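Local coordinates for protein 'Carboxyl esterase 2 (Tuber melanosporum Mel28, PDB 5MIF) that is a fungal carboxylesterase of the alpha/beta hydrolase fold and probably hydrolyses carboxylic ester bonds, at residues T73-K78 / N134-S139; Y114-G119 / K126-L131; V154-P159 / P255-E260; V158-C163 / S249-D254. One frame throughout, in Å; residues are numbered along the deposited sequence.

Contact 1: T73-K78 / N134-S139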
loop_
_atom_site.group_PDB
_atom_site.type_symbol
_atom_site.label_atom_id
_atom_site.label_comp_id
_atom_site.label_asym_id
_atom_site.label_seq_id
_atom_site.Cartn_x
_atom_site.Cartn_y
_atom_site.Cartn_z
ATOM N N THR A 73 12.337 -19.861 -2.577
ATOM C CA THR A 73 13.388 -18.951 -3.024
ATOM C C THR A 73 14.687 -19.296 -2.313
ATOM O O THR A 73 14.745 -19.332 -1.084
ATOM C CB THR A 73 13.033 -17.474 -2.758
ATOM O OG1 THR A 73 11.802 -17.153 -3.418
ATOM C CG2 THR A 73 14.130 -16.556 -3.282
ATOM N N GLU A 74 15.720 -19.583 -3.089
ATOM C CA GLU A 74 17.031 -19.871 -2.535
ATOM C C GLU A 74 17.960 -18.683 -2.618
ATOM O O GLU A 74 17.833 -17.845 -3.507
ATOM C CB GLU A 74 17.672 -21.068 -3.247
ATOM C CG GLU A 74 16.921 -22.384 -3.104
ATOM C CD GLU A 74 17.511 -23.489 -3.970
ATOM O OE1 GLU A 74 18.534 -23.238 -4.640
ATOM O OE2 GLU A 74 16.997 -24.625 -3.927
ATOM N N PHE A 75 18.902 -18.624 -1.680
ATOM C CA PHE A 75 19.923 -17.587 -1.673
ATOM C C PHE A 75 21.201 -18.107 -1.028
ATOM O O PHE A 75 21.164 -19.031 -0.222
ATOM C CB PHE A 75 19.408 -16.324 -0.955
ATOM C CG PHE A 75 18.751 -16.595 0.375
ATOM C CD1 PHE A 75 19.507 -16.728 1.534
ATOM C CD2 PHE A 75 17.370 -16.681 0.470
ATOM C CE1 PHE A 75 18.889 -16.964 2.768
ATOM C CE2 PHE A 75 16.747 -16.911 1.696
ATOM C CZ PHE A 75 17.506 -17.052 2.847
ATOM N N THR A 76 22.333 -17.510 -1.381
ATOM C CA THR A 76 23.585 -17.845 -0.721
ATOM C C THR A 76 23.758 -16.992 0.535
ATOM O O THR A 76 23.188 -15.902 0.640
ATOM C CB THR A 76 24.794 -17.637 -1.635
ATOM O OG1 THR A 76 24.829 -16.277 -2.074
ATOM C CG2 THR A 76 24.738 -18.583 -2.842
ATOM N N THR A 77 24.563 -17.493 1.467
ATOM C CA THR A 77 24.859 -16.816 2.731
ATOM C C THR A 77 26.363 -16.651 2.920
ATOM O O THR A 77 27.106 -17.637 2.873
ATOM C CB THR A 77 24.330 -17.598 3.948
ATOM O OG1 THR A 77 22.910 -17.727 3.878
ATOM C CG2 THR A 77 24.708 -16.890 5.245
ATOM N N LYS A 78 26.816 -15.422 3.133
ATOM C CA LYS A 78 28.194 -15.224 3.556
ATOM C C LYS A 78 28.182 -14.611 4.961
ATOM O O LYS A 78 27.615 -13.536 5.188
ATOM C CB LYS A 78 28.966 -14.349 2.565
ATOM C CG LYS A 78 30.439 -14.197 2.927
ATOM C CD LYS A 78 31.260 -13.614 1.788
ATOM C CE LYS A 78 32.756 -13.802 2.053
ATOM N NZ LYS A 78 33.614 -13.518 0.862
ATOM N N ASN A 134 11.267 -13.271 1.459
ATOM C CA ASN A 134 10.310 -12.454 0.730
ATOM C C ASN A 134 10.999 -11.272 0.031
ATOM O O ASN A 134 10.750 -11.016 -1.143
ATOM C CB ASN A 134 9.209 -11.954 1.678
ATOM C CG ASN A 134 8.150 -13.005 1.945
ATOM O OD1 ASN A 134 7.929 -13.887 1.114
ATOM N ND2 ASN A 134 7.497 -12.931 3.109
ATOM N N LEU A 135 11.847 -10.554 0.761
ATOM C CA LEU A 135 12.595 -9.425 0.218
ATOM C C LEU A 135 13.460 -9.870 -0.946
ATOM O O LEU A 135 13.523 -9.210 -1.985
ATOM C CB LEU A 135 13.472 -8.792 1.297
ATOM C CG LEU A 135 12.754 -7.879 2.288
ATOM C CD1 LEU A 135 13.778 -7.282 3.240
ATOM C CD2 LEU A 135 11.975 -6.781 1.550
ATOM N N ILE A 136 14.159 -10.981 -0.763
ATOM C CA ILE A 136 15.018 -11.472 -1.823
ATOM C C ILE A 136 14.191 -11.926 -3.024
ATOM O O ILE A 136 14.548 -11.627 -4.164
ATOM C CB ILE A 136 15.914 -12.609 -1.341
ATOM C CG1 ILE A 136 16.989 -12.036 -0.411
ATOM C CG2 ILE A 136 16.575 -13.322 -2.530
ATOM C CD1 ILE A 136 17.905 -13.066 0.143
ATOM N N ARG A 137 13.080 -12.621 -2.780
ATOM C CA ARG A 137 12.256 -13.084 -3.894
ATOM C C ARG A 137 11.730 -11.903 -4.699
ATOM O O ARG A 137 11.848 -11.897 -5.918
ATOM C CB ARG A 137 11.076 -13.938 -3.428
ATOM C CG ARG A 137 10.309 -14.575 -4.610
ATOM C CD ARG A 137 8.874 -14.883 -4.259
ATOM N NE ARG A 137 8.773 -15.413 -2.906
ATOM C CZ ARG A 137 8.132 -14.803 -1.910
ATOM N NH1 ARG A 137 7.532 -13.629 -2.118
ATOM N NH2 ARG A 137 8.097 -15.361 -0.707
ATOM N N GLU A 138 11.179 -10.900 -4.009
ATOM C CA GLU A 138 10.535 -9.774 -4.685
ATOM C C GLU A 138 11.494 -8.706 -5.203
ATOM O O GLU A 138 11.251 -8.130 -6.261
ATOM C CB GLU A 138 9.510 -9.092 -3.771
ATOM C CG GLU A 138 8.400 -9.980 -3.270
ATOM C CD GLU A 138 7.579 -10.594 -4.401
ATOM O OE1 GLU A 138 7.629 -10.080 -5.539
ATOM O OE2 GLU A 138 6.889 -11.602 -4.157
ATOM N N SER A 139 12.577 -8.433 -4.485
ATOM C CA SER A 139 13.451 -7.330 -4.888
ATOM C C SER A 139 14.507 -7.735 -5.913
ATOM O O SER A 139 14.984 -6.901 -6.682
ATOM C CB SER A 139 14.142 -6.717 -3.668
ATOM O OG SER A 139 15.220 -7.525 -3.240
HETATM O O HOH W 1 9.769 -17.899 -1.836
#
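F75 and I136 form the tight half of this contact between the start of edge strand 75-82 and helix 129-139. The delta methyl of I136 presses on the root of the ring, with CD1 3.6 Å from F75 CG and 3.7 Å from F75 CD2, and the two side chains cross at about a right angle. F75 holds its ring in the crowded position between backbone N and carbonyl carbon (chi1 48°), which tips it back toward the helix. Y95 of the neighbouring strand 90-97 meets both residues, so I136 is buried in an apolar corner. T73 extends this layer with its methyl: CG2 lies anti to the backbone N and sits 4.1 Å from I136 CG2.

The other half is wet. T73 OG1 lies beside the aliphatic stem of R137, 3.2 Å from its CG, and is 2.7 Å from water 1. R137 is bent at chi3 (-40°), which brings NE round to give a 2.9 Å hydrogen bond to the same water, lying at the guanidinium edge. With alanine at T73, water 1 would probably lose its hydroxyl mate and a small gap would open beside I136 and the R137 stem. The other end of the guanidinium, NH1, makes a 2.9 Å salt bridge to OE2 of the next residue, E138, and that oxygen also pairs with K344 of the second subunit.

Chemically, then, strand and helix are joined by methyl and ring packing on the inner side and by a water-mediated polar link between T73 and R137 on the outer.

Contact 2: Y114-G119 / K126-L131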
loop_
_atom_site.group_PDB
_atom_site.type_symbol
_atom_site.label_atom_id
_atom_site.label_comp_id
_atom_site.label_asym_id
_atom_site.label_seq_id
_atom_site.Cartn_x
_atom_site.Cartn_y
_atom_site.Cartn_z
ATOM N N TYR A 114 19.668 -4.309 5.856
ATOM C CA TYR A 114 18.450 -4.483 6.633
ATOM C C TYR A 114 18.714 -4.497 8.155
ATOM O O TYR A 114 19.600 -5.195 8.634
ATOM C CB TYR A 114 17.694 -5.762 6.215
ATOM C CG TYR A 114 16.273 -5.704 6.746
ATOM C CD1 TYR A 114 15.278 -5.040 6.036
ATOM C CD2 TYR A 114 15.955 -6.215 8.008
ATOM C CE1 TYR A 114 14.001 -4.924 6.531
ATOM C CE2 TYR A 114 14.676 -6.107 8.511
ATOM C CZ TYR A 114 13.702 -5.457 7.763
ATOM O OH TYR A 114 12.428 -5.341 8.260
ATOM N N PHE A 115 17.930 -3.716 8.897
ATOM C CA PHE A 115 18.061 -3.603 10.342
ATOM C C PHE A 115 16.800 -4.155 11.000
ATOM O O PHE A 115 15.731 -3.559 10.899
ATOM C CB PHE A 115 18.310 -2.145 10.740
ATOM C CG PHE A 115 19.315 -1.468 9.863
ATOM C CD1 PHE A 115 20.669 -1.755 9.993
ATOM C CD2 PHE A 115 18.907 -0.593 8.863
ATOM C CE1 PHE A 115 21.606 -1.159 9.165
ATOM C CE2 PHE A 115 19.836 -0.000 8.019
ATOM C CZ PHE A 115 21.187 -0.276 8.174
ATOM N N HIS A 116 16.921 -5.316 11.643
ATOM C CA HIS A 116 15.745 -6.055 12.107
ATOM C C HIS A 116 15.157 -5.460 13.372
ATOM O O HIS A 116 15.829 -4.721 14.101
ATOM C CB HIS A 116 16.106 -7.523 12.339
ATOM C CG HIS A 116 16.908 -7.768 13.582
ATOM N ND1 HIS A 116 16.338 -7.822 14.840
ATOM C CD2 HIS A 116 18.234 -7.987 13.759
ATOM C CE1 HIS A 116 17.280 -8.074 15.735
ATOM N NE2 HIS A 116 18.439 -8.176 15.106
ATOM N N GLY A 117 13.893 -5.775 13.627
ATOM C CA GLY A 117 13.218 -5.325 14.838
ATOM C C GLY A 117 13.243 -6.418 15.895
ATOM O O GLY A 117 13.981 -7.402 15.753
ATOM N N GLY A 118 12.411 -6.261 16.922
ATOM C CA GLY A 118 12.446 -7.108 18.099
ATOM C C GLY A 118 12.730 -6.300 19.361
ATOM O O GLY A 118 13.256 -6.828 20.343
ATOM N N GLY A 119 12.418 -5.004 19.329
ATOM C CA GLY A 119 12.527 -4.167 20.515
ATOM C C GLY A 119 13.941 -3.972 21.048
ATOM O O GLY A 119 14.111 -3.704 22.237
ATOM N N LYS A 126 17.474 -15.794 12.204
ATOM C CA LYS A 126 16.530 -16.916 12.244
ATOM C C LYS A 126 15.086 -16.456 12.232
ATOM O O LYS A 126 14.278 -16.917 11.425
ATOM C CB LYS A 126 16.769 -17.801 13.478
ATOM C CG LYS A 126 18.109 -18.545 13.521
ATOM C CD LYS A 126 18.207 -19.373 14.823
ATOM C CE LYS A 126 19.012 -20.653 14.662
ATOM N NZ LYS A 126 20.430 -20.538 15.095
ATOM N N SER A 127 14.755 -15.548 13.139
ATOM C CA SER A 127 13.391 -15.080 13.275
ATOM C C SER A 127 12.958 -14.237 12.088
ATOM O O SER A 127 11.766 -14.038 11.872
ATOM C CB SER A 127 13.222 -14.299 14.576
ATOM O OG SER A 127 14.228 -13.316 14.701
ATOM N N TYR A 128 13.932 -13.721 11.346
ATOM C CA TYR A 128 13.644 -12.869 10.198
ATOM C C TYR A 128 13.846 -13.581 8.867
ATOM O O TYR A 128 13.849 -12.938 7.823
ATOM C CB TYR A 128 14.494 -11.594 10.272
ATOM C CG TYR A 128 13.805 -10.550 11.119
ATOM C CD1 TYR A 128 13.838 -10.628 12.514
ATOM C CD2 TYR A 128 13.087 -9.506 10.532
ATOM C CE1 TYR A 128 13.189 -9.696 13.299
ATOM C CE2 TYR A 128 12.435 -8.558 11.314
ATOM C CZ TYR A 128 12.489 -8.661 12.699
ATOM O OH TYR A 128 11.833 -7.738 13.483
ATOM N N ARG A 129 14.007 -14.905 8.905
ATOM C CA ARG A 129 14.254 -15.668 7.681
ATOM C C ARG A 129 13.108 -15.509 6.675
ATOM O O ARG A 129 13.346 -15.429 5.481
ATOM C CB ARG A 129 14.483 -17.159 7.981
ATOM C CG ARG A 129 14.688 -17.999 6.710
ATOM C CD ARG A 129 15.090 -19.428 7.006
ATOM N NE ARG A 129 14.050 -20.147 7.744
ATOM C CZ ARG A 129 14.128 -21.431 8.087
ATOM N NH1 ARG A 129 15.190 -22.152 7.735
ATOM N NH2 ARG A 129 13.141 -22.003 8.773
ATOM N N GLY A 130 11.874 -15.483 7.166
ATOM C CA GLY A 130 10.701 -15.344 6.318
ATOM C C GLY A 130 10.666 -14.012 5.573
ATOM O O GLY A 130 10.385 -13.958 4.377
ATOM N N LEU A 131 10.923 -12.931 6.292
ATOM C CA LEU A 131 10.945 -11.611 5.687
ATOM C C LEU A 131 12.129 -11.465 4.725
ATOM O O LEU A 131 11.979 -10.915 3.638
ATOM C CB LEU A 131 10.988 -10.521 6.767
ATOM C CG LEU A 131 11.054 -9.094 6.207
ATOM C CD1 LEU A 131 9.953 -8.855 5.144
ATOM C CD2 LEU A 131 10.970 -8.072 7.326
#
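The ring of Y128 lies broadside under H116: the CB of H116 stands over the middle of its face, 3.6 Å from the ring centroid and 6° off the normal, a clean CH-pi contact. The imidazole is canted by 47° to the phenol and neither stacks on it nor meets it edge-on. H116 carries CG between its backbone N and carbonyl carbon (chi1 75°), which turns the ring back along its own chain. There ND1 gives a nearly straight 2.6 Å hydrogen bond to G117 O.

Past the CH-pi contact, the phenol of Y128 reaches the backbone at G117, whose N donates a weak, bent bond of 2.8 Å to Y128 OH. The stronger partner of this hydroxyl is D189 OD2. Y114 OH binds the other carboxylate oxygen, so two tyrosines, one from each segment, hold D189 between them. Y114 meets L131 at about a right angle, with L131 CD2 3.8 Å from Y114 CZ. A phenylalanine in place of Y128 would probably leave D189 OD2 without that mate and take one of two weak acceptors from G117 N.

H116 to G119 spell the HGGG run that in hormone-sensitive-lipase-like esterases builds the oxyanion hole; the N-H groups of G118 and G119 probably serve that purpose here, with G117 turned to Y128 and D189. D189 lies in the probable nucleophile elbow. Strand 109-115 runs into this glycine loop, Y128 occupies the N-cap position of helix 129-139, and the unit closes as a beta-alpha-beta crossover into strand 142-147, whose F145 touches Y114, H116 and Y128.

Contact 3: V154-P159 / P255-E260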
loop_
_atom_site.group_PDB
_atom_site.type_symbol
_atom_site.label_atom_id
_atom_site.label_comp_id
_atom_site.label_asym_id
_atom_site.label_seq_id
_atom_site.Cartn_x
_atom_site.Cartn_y
_atom_site.Cartn_z
ATOM N N VAL A 154 24.427 -4.448 25.474
ATOM C CA VAL A 154 24.807 -3.068 25.195
ATOM C C VAL A 154 23.570 -2.188 25.303
ATOM O O VAL A 154 22.467 -2.682 25.532
ATOM C CB VAL A 154 25.431 -2.909 23.801
ATOM C CG1 VAL A 154 26.729 -3.703 23.694
ATOM C CG2 VAL A 154 24.419 -3.314 22.713
ATOM N N ALA A 155 23.759 -0.880 25.172
ATOM C CA ALA A 155 22.635 0.044 25.146
ATOM C C ALA A 155 22.840 1.094 24.069
ATOM O O ALA A 155 23.932 1.206 23.492
ATOM C CB ALA A 155 22.462 0.716 26.505
ATOM N N TYR A 156 21.797 1.872 23.809
ATOM C CA TYR A 156 21.932 3.047 22.959
ATOM C C TYR A 156 23.177 3.823 23.370
ATOM O O TYR A 156 23.428 3.986 24.564
ATOM C CB TYR A 156 20.693 3.933 23.077
ATOM C CG TYR A 156 20.880 5.307 22.477
ATOM C CD1 TYR A 156 20.703 5.517 21.116
ATOM C CD2 TYR A 156 21.247 6.387 23.273
ATOM C CE1 TYR A 156 20.898 6.753 20.560
ATOM C CE2 TYR A 156 21.438 7.635 22.727
ATOM C CZ TYR A 156 21.252 7.814 21.367
ATOM O OH TYR A 156 21.442 9.045 20.799
ATOM N N PRO A 157 23.954 4.328 22.398
ATOM C CA PRO A 157 23.822 4.296 20.937
ATOM C C PRO A 157 24.653 3.209 20.265
ATOM O O PRO A 157 24.974 3.330 19.082
ATOM C CB PRO A 157 24.351 5.675 20.532
ATOM C CG PRO A 157 25.486 5.885 21.504
ATOM C CD PRO A 157 25.058 5.217 22.812
ATOM N N VAL A 158 25.028 2.174 21.005
ATOM C CA VAL A 158 25.931 1.177 20.456
ATOM C C VAL A 158 25.311 0.375 19.285
ATOM O O VAL A 158 25.966 0.214 18.256
ATOM C CB VAL A 158 26.455 0.237 21.583
ATOM C CG1 VAL A 158 27.228 -0.938 21.006
ATOM C CG2 VAL A 158 27.350 1.036 22.533
ATOM N N PRO A 159 24.059 -0.117 19.420
ATOM C CA PRO A 159 23.505 -0.808 18.241
ATOM C C PRO A 159 23.402 0.124 17.012
ATOM O O PRO A 159 23.664 -0.319 15.881
ATOM C CB PRO A 159 22.124 -1.272 18.711
ATOM C CG PRO A 159 22.253 -1.362 20.243
ATOM C CD PRO A 159 23.150 -0.194 20.587
ATOM N N PRO A 255 16.421 8.268 30.447
ATOM C CA PRO A 255 15.346 8.917 29.684
ATOM C C PRO A 255 15.796 10.142 28.898
ATOM O O PRO A 255 15.181 10.433 27.883
ATOM C CB PRO A 255 14.325 9.314 30.766
ATOM C CG PRO A 255 14.999 9.069 32.084
ATOM C CD PRO A 255 16.032 8.025 31.844
ATOM N N LYS A 256 16.870 10.805 29.313
ATOM C CA LYS A 256 17.349 11.982 28.589
ATOM C C LYS A 256 17.922 11.622 27.221
ATOM O O LYS A 256 17.967 12.463 26.320
ATOM C CB LYS A 256 18.409 12.714 29.414
ATOM C CG LYS A 256 17.923 13.126 30.798
ATOM C CD LYS A 256 18.997 13.901 31.569
ATOM C CE LYS A 256 20.401 13.371 31.262
ATOM N NZ LYS A 256 21.443 14.441 31.254
ATOM N N SER A 257 18.363 10.374 27.081
ATOM C CA SER A 257 18.877 9.875 25.813
ATOM C C SER A 257 17.790 9.886 24.755
ATOM O O SER A 257 18.062 10.126 23.580
ATOM C CB SER A 257 19.421 8.456 25.964
ATOM O OG SER A 257 20.405 8.390 26.974
ATOM N N ARG A 258 16.556 9.650 25.189
ATOM C CA ARG A 258 15.429 9.523 24.277
ATOM C C ARG A 258 15.115 10.809 23.516
ATOM O O ARG A 258 14.426 10.775 22.495
ATOM C CB ARG A 258 14.201 9.063 25.051
ATOM C CG ARG A 258 14.420 7.739 25.748
ATOM C CD ARG A 258 13.304 7.416 26.701
ATOM N NE ARG A 258 13.695 6.342 27.601
ATOM C CZ ARG A 258 12.986 5.943 28.650
ATOM N NH1 ARG A 258 11.831 6.526 28.933
ATOM N NH2 ARG A 258 13.434 4.957 29.418
ATOM N N LEU A 259 15.630 11.933 24.003
ATOM C CA LEU A 259 15.371 13.221 23.371
ATOM C C LEU A 259 16.349 13.505 22.245
ATOM O O LEU A 259 16.113 14.389 21.419
ATOM C CB LEU A 259 15.439 14.350 24.402
ATOM C CG LEU A 259 14.385 14.326 25.513
ATOM C CD1 LEU A 259 14.690 15.385 26.547
ATOM C CD2 LEU A 259 12.984 14.506 24.952
ATOM N N GLU A 260 17.450 12.757 22.215
ATOM C CA GLU A 260 18.467 12.946 21.189
ATOM C C GLU A 260 17.970 12.494 19.824
ATOM O O GLU A 260 17.217 11.527 19.718
ATOM C CB GLU A 260 19.739 12.189 21.559
ATOM C CG GLU A 260 20.381 12.684 22.848
ATOM C CD GLU A 260 21.583 11.859 23.264
ATOM O OE1 GLU A 260 22.122 11.101 22.427
ATOM O OE2 GLU A 260 21.984 11.962 24.436
#
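Y156 spans the contact alone, reaching from the loop before helix 158-173 to S257 in the 3-10 turn 257-259 and to E260 just after it. Its CB packs on the methyl of T252, and CG lies anti to the backbone N (chi1 167°), directing the ring outward to the turn. At the ring, CD2 and CE2 straddle the CB of S257 at 3.9 Å each, a light apolar touch. Farther out, CE2 comes within 3.5 Å of E260 OE1. The tip then makes the one polar link between the segments: Y156 OH donates to E260 OE1 at 2.7 Å, with the oxygen at the ring edge, near its plane.

The ring is steadied from another side by its own neighbour. The peptide before P157 is cis, and P157 CB settles 3.6 Å above the ring plane, over its centre, the aromatic-proline packing commonly found with cis prolines. E260 answers with a chain extended beyond CG. Its carboxylate is turned 62° against the phenol plane, and the hydroxyl comes to OE1 from the anti side, 33° out of the carboxylate plane. V262 and A263 of the following loop also touch the tyrosine, while its backbone is hydrogen-bonded to F251.

The bond is thus a phenol O-H donating a hydrogen bond to a probably charged carboxylate on an exposed residue, with proline and serine carbons limiting how far the ring can swing. Short and probably charge-assisted, it joins at the surface the lead-in to helix 158-173 and the excursion after helix 241-251.

Contact 4: V158-C163 / S249-D254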
loop_
_atom_site.group_PDB
_atom_site.type_symbol
_atom_site.label_atom_id
_atom_site.label_comp_id
_atom_site.label_asym_id
_atom_site.label_seq_id
_atom_site.Cartn_x
_atom_site.Cartn_y
_atom_site.Cartn_z
ATOM N N VAL A 158 25.028 2.174 21.005
ATOM C CA VAL A 158 25.931 1.177 20.456
ATOM C C VAL A 158 25.311 0.375 19.285
ATOM O O VAL A 158 25.966 0.214 18.256
ATOM C CB VAL A 158 26.455 0.237 21.583
ATOM C CG1 VAL A 158 27.228 -0.938 21.006
ATOM C CG2 VAL A 158 27.350 1.036 22.533
ATOM N N PRO A 159 24.059 -0.117 19.420
ATOM C CA PRO A 159 23.505 -0.808 18.241
ATOM C C PRO A 159 23.402 0.124 17.012
ATOM O O PRO A 159 23.664 -0.319 15.881
ATOM C CB PRO A 159 22.124 -1.272 18.711
ATOM C CG PRO A 159 22.253 -1.362 20.243
ATOM C CD PRO A 159 23.150 -0.194 20.587
ATOM N N ASN A 160 23.043 1.386 17.239
ATOM C CA ASN A 160 23.021 2.379 16.177
ATOM C C ASN A 160 24.373 2.499 15.481
ATOM O O ASN A 160 24.452 2.495 14.248
ATOM C CB ASN A 160 22.620 3.740 16.741
ATOM C CG ASN A 160 21.380 3.657 17.617
ATOM O OD1 ASN A 160 21.382 2.979 18.642
ATOM N ND2 ASN A 160 20.323 4.353 17.224
ATOM N N GLU A 161 25.434 2.619 16.278
ATOM C CA GLU A 161 26.775 2.801 15.737
ATOM C C GLU A 161 27.302 1.515 15.117
ATOM O O GLU A 161 28.101 1.562 14.182
ATOM C CB GLU A 161 27.730 3.326 16.810
ATOM C CG GLU A 161 27.387 4.739 17.317
ATOM C CD GLU A 161 27.592 5.842 16.278
ATOM O OE1 GLU A 161 28.217 5.595 15.230
ATOM O OE2 GLU A 161 27.157 6.984 16.530
ATOM N N GLN A 162 26.876 0.368 15.642
ATOM C CA GLN A 162 27.228 -0.900 15.011
ATOM C C GLN A 162 26.656 -0.934 13.597
ATOM O O GLN A 162 27.359 -1.260 12.641
ATOM C CB GLN A 162 26.686 -2.093 15.807
ATOM C CG GLN A 162 27.472 -2.435 17.071
ATOM C CD GLN A 162 26.956 -3.695 17.739
ATOM O OE1 GLN A 162 25.750 -3.862 17.918
ATOM N NE2 GLN A 162 27.867 -4.605 18.074
ATOM N N CYS A 163 25.373 -0.593 13.485
ATOM C CA CYS A 163 24.676 -0.584 12.200
ATOM C C CYS A 163 25.318 0.421 11.261
ATOM O O CYS A 163 25.557 0.124 10.091
ATOM C CB CYS A 163 23.205 -0.256 12.392
ATOM S SG CYS A 163 22.299 -1.568 13.188
ATOM N N SER A 249 13.335 1.034 28.092
ATOM C CA SER A 249 14.098 1.111 29.340
ATOM C C SER A 249 15.393 0.303 29.259
ATOM O O SER A 249 16.355 0.617 29.953
ATOM C CB SER A 249 13.250 0.647 30.537
ATOM O OG SER A 249 13.140 -0.764 30.572
ATOM N N LEU A 250 15.428 -0.731 28.419
ATOM C CA LEU A 250 16.664 -1.491 28.229
ATOM C C LEU A 250 17.586 -0.842 27.203
ATOM O O LEU A 250 18.812 -0.883 27.349
ATOM C CB LEU A 250 16.375 -2.929 27.800
ATOM C CG LEU A 250 15.634 -3.809 28.802
ATOM C CD1 LEU A 250 15.739 -5.263 28.390
ATOM C CD2 LEU A 250 16.191 -3.590 30.195
ATOM N N PHE A 251 16.995 -0.250 26.167
ATOM C CA PHE A 251 17.756 0.341 25.068
ATOM C C PHE A 251 18.233 1.750 25.433
ATOM O O PHE A 251 19.382 2.102 25.201
ATOM C CB PHE A 251 16.891 0.357 23.794
ATOM C CG PHE A 251 17.538 1.016 22.613
ATOM C CD1 PHE A 251 18.696 0.484 22.050
ATOM C CD2 PHE A 251 16.956 2.133 22.020
ATOM C CE1 PHE A 251 19.286 1.072 20.942
ATOM C CE2 PHE A 251 17.539 2.729 20.911
ATOM C CZ PHE A 251 18.703 2.195 20.365
ATOM N N THR A 252 17.348 2.532 26.045
ATOM C CA THR A 252 17.682 3.869 26.527
ATOM C C THR A 252 17.306 3.993 28.012
ATOM O O THR A 252 16.308 4.633 28.348
ATOM C CB THR A 252 16.958 4.977 25.723
ATOM O OG1 THR A 252 15.571 4.628 25.572
ATOM C CG2 THR A 252 17.578 5.146 24.342
ATOM N N PRO A 253 18.098 3.357 28.902
ATOM C CA PRO A 253 17.835 3.396 30.347
ATOM C C PRO A 253 17.827 4.820 30.911
ATOM O O PRO A 253 17.114 5.085 31.871
ATOM C CB PRO A 253 18.984 2.568 30.941
ATOM C CG PRO A 253 20.025 2.492 29.864
ATOM C CD PRO A 253 19.263 2.511 28.580
ATOM N N ASP A 254 18.615 5.717 30.326
ATOM C CA ASP A 254 18.584 7.126 30.705
ATOM C C ASP A 254 17.549 7.857 29.842
ATOM O O ASP A 254 17.767 8.046 28.649
ATOM C CB ASP A 254 19.973 7.760 30.550
ATOM C CG ASP A 254 20.014 9.229 30.977
ATOM O OD1 ASP A 254 18.973 9.784 31.378
ATOM O OD2 ASP A 254 21.095 9.842 30.873
#
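P159, in the opening turn of helix 158-173, sets its CG 3.9 Å from F251 CE1, at the rim of the ring and close to its plane, and the two side chains slide past each other in opposite directions. This is the apolar part of the contact. F251 closes helix 241-251. With CG anti to the backbone N (chi1 177°), its ring extends across to helix 158-173, meeting it by the CE1 and CZ corner. W120, just after the glycine run G117-G119, stacks on this ring.

The second kind is a polar group set against that same corner. N160 OD1 lies 3.3 Å from F251 CZ and 3.6 Å from F251 CE1, again near the ring plane, and the amide is only 18° from coplanar with the phenyl. OD1 is buried and has no hydrogen-bonding partner in the model. The slightly positive C-H edge of the ring is probably a tolerable neighbour for this oxygen. The amide is held instead by its nitrogen: ND2 donates to S198 OG and to E194 OE2, both on helix 191-206, which fixes the rotation and leaves OD1 facing F251.

Such an arrangement suits the alpha/beta hydrolase fold of this esterase family. Helix 158-173 follows core strand 142-147, whereas helix 241-251 belongs to the long excursion between strands 213-217 and 279-284. In hormone-sensitive-lipase-like relatives that excursion contributes to the cap over the active site; here F251 packs the end of helix 241-251 against the start of helix 158-173.

Overall arrangement
Contacts 1 and 2 share helix 129-139 and reach the same mixed sheet. Contact 2 is nested within the loop that contact 1 closes, and their centres are 14 Å apart, with L135 packing on Y114. Contacts 3 and 4 open later, from one stretch at the start of helix 158-173. They share V158 and P159 and lie about 5 Å apart, centre to centre, across the middle of the chain from contact 1, their centres about 32 and 29 Å from that of contact 1. F115 packing on C163 connects contact 2 to contact 4. Together they run from an outer strand, past the probable oxyanion loop, to the helices and loop excursion on the other face.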